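Local coordinates for protein TetR family transcriptional regulator (Streptomyces coelicolor, PDB 6SRN) that acts as a TetR-family transcriptional regulator in the control of antibiotic production by a bacterial hormone, probably by binding promoter DNA as a dimer, at the interface of chains A and B. Residues are numbered along the deposited sequence; one frame, centred on the assembly and turned at random. Chains: chain A/B, TetR family transcriptional regulator.

The interface of chains A and B. Residues chain A 165, 176, 208, 211-212; chain B 207.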
ATOM      1  N   ARG A 165     -10.181  11.668 -20.905  1.00 19.42           N
ATOM      2  CA  ARG A 165     -11.240  12.615 -20.541  1.00 18.83           C
ATOM      3  C   ARG A 165     -10.698  14.035 -20.281  1.00 19.26           C
ATOM      4  O   ARG A 165      -9.629  14.218 -19.682  1.00 17.44           O
ATOM      5  CB  ARG A 165     -12.081  12.120 -19.334  1.00 19.61           C
ATOM      6  CG  ARG A 165     -13.076  13.113 -18.729  1.00 19.49           C
ATOM      7  CD  ARG A 165     -14.023  12.472 -17.712  1.00 18.80           C
ATOM      8  NE  ARG A 165     -13.287  11.891 -16.587  1.00 18.12           N
ATOM      9  CZ  ARG A 165     -13.050  12.470 -15.405  1.00 17.73           C
ATOM     10  NH1 ARG A 165     -13.459  13.693 -15.091  1.00 17.17           N
ATOM     11  NH2 ARG A 165     -12.354  11.821 -14.498  1.00 16.67           N
ATOM     12  N   SER A 176      -2.030   8.415  -9.638  1.00  6.69           N
ATOM     13  CA  SER A 176      -3.244   7.761  -9.100  1.00  7.00           C
ATOM     14  C   SER A 176      -3.236   6.271  -9.440  1.00  6.30           C
ATOM     15  O   SER A 176      -3.600   5.410  -8.634  1.00  6.79           O
ATOM     16  CB  SER A 176      -4.506   8.420  -9.602  1.00  7.36           C
ATOM     17  OG  SER A 176      -4.603   9.793  -9.143  1.00  8.73           O
ATOM     18  N   MET A 208     -11.205   2.900 -12.576  1.00  8.79           N
ATOM     19  CA  MET A 208     -10.177   3.878 -12.935  1.00  9.28           C
ATOM     20  C   MET A 208     -10.217   4.168 -14.406  1.00  8.39           C
ATOM     21  O   MET A 208     -10.139   5.329 -14.780  1.00  8.27           O
ATOM     22  CB  MET A 208      -8.803   3.371 -12.537  1.00 10.69           C
ATOM     23  CG  MET A 208      -8.798   3.098 -11.057  1.00 13.23           C
ATOM     24  SD  MET A 208      -8.572   4.577 -10.102  1.00 19.99           S
ATOM     25  CE  MET A 208      -6.895   5.170 -10.503  1.00 15.95           C
ATOM     26  N   ALA A 211     -13.098   6.246 -15.605  1.00  7.98           N
ATOM     27  CA  ALA A 211     -12.842   7.657 -15.288  1.00  8.54           C
ATOM     28  C   ALA A 211     -11.782   8.317 -16.168  1.00  9.10           C
ATOM     29  O   ALA A 211     -11.739   9.547 -16.258  1.00 10.90           O
ATOM     30  CB  ALA A 211     -12.475   7.773 -13.837  1.00  8.94           C
ATOM     31  N   LEU A 212     -10.893   7.540 -16.787  1.00  9.02           N
ATOM     32  CA  LEU A 212      -9.826   8.078 -17.620  1.00 10.08           C
ATOM     33  C   LEU A 212     -10.250   8.219 -19.068  1.00 11.47           C
ATOM     34  O   LEU A 212      -9.756   9.081 -19.768  1.00 12.10           O
ATOM     35  CB  LEU A 212      -8.557   7.227 -17.579  1.00 10.11           C
ATOM     36  CG  LEU A 212      -7.878   7.267 -16.209  1.00 10.20           C
ATOM     37  CD1 LEU A 212      -6.848   6.171 -16.174  1.00 10.19           C
ATOM     38  CD2 LEU A 212      -7.233   8.601 -15.924  1.00 10.31           C
TER
ATOM     39  N   LEU B 207     -11.173  10.678  -9.807  1.00  8.19           N
ATOM     40  CA  LEU B 207     -11.399   9.571 -10.731  1.00  8.60           C
ATOM     41  C   LEU B 207     -12.354   8.524 -10.148  1.00  8.48           C
ATOM     42  O   LEU B 207     -13.297   8.086 -10.803  1.00  8.14           O
ATOM     43  CB  LEU B 207     -10.079   8.875 -11.042  1.00  9.05           C
ATOM     44  CG  LEU B 207      -8.973   9.701 -11.679  1.00  9.98           C
ATOM     45  CD1 LEU B 207      -7.710   8.859 -11.807  1.00 10.25           C
ATOM     46  CD2 LEU B 207      -9.398  10.228 -13.029  1.00 10.59           C
TER
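B:Leu207 pushes its branched end into a notch on chain A lined by A:Met208, A:Ala211, A:Leu212, A:Ser176 and A:Arg165. This belongs to the two-fold C-terminal helical interface through which TetR-family regulators dimerise; helices 170-192 and 197-212 of chain A meet helix 197-212 of chain B, and a twin patch exists with the chains exchanged. In B:Leu207, CG stands anti to the carbonyl carbon (chi1 -60°), and chi2 of 176° sets CD1 anti to CA, carrying it towards helix 170-192, where it lies 3.9 Å from CB of A:Ser176. The side chain of A:Met208 bends at chi2 (-81°) and at chi3 to bring its terminal methyl CE to 4.0 Å from CD1, crossing the leucine at about a right angle. CD2 faces A:Arg165, and the CD2 methyl of A:Leu212 lies near both leucine methyls, 4.0 Å from CD2 of B:Leu207, with the two side chains oblique to each other. The short A:Ala211 lies at the base of the leucine: its CB rests against the backbone of B:Leu207, at O and, 3.7 Å away, at CA, which probably allows the close approach of the two helices. The guanidinium of A:Arg165, from the loop before helix 170-192, is gripped side-on by A:Ala211 O, which accepts from NE at 2.8 Å and from NH2 at 2.9 Å, probably holding the group beside the leucine. The oxygen lies nearly in the guanidinium plane, while the two nitrogens approach from opposite faces of the carbonyl plane. NH2 touches the CD2 side of B:Leu207 at its margin, 3.7 Å from that methyl.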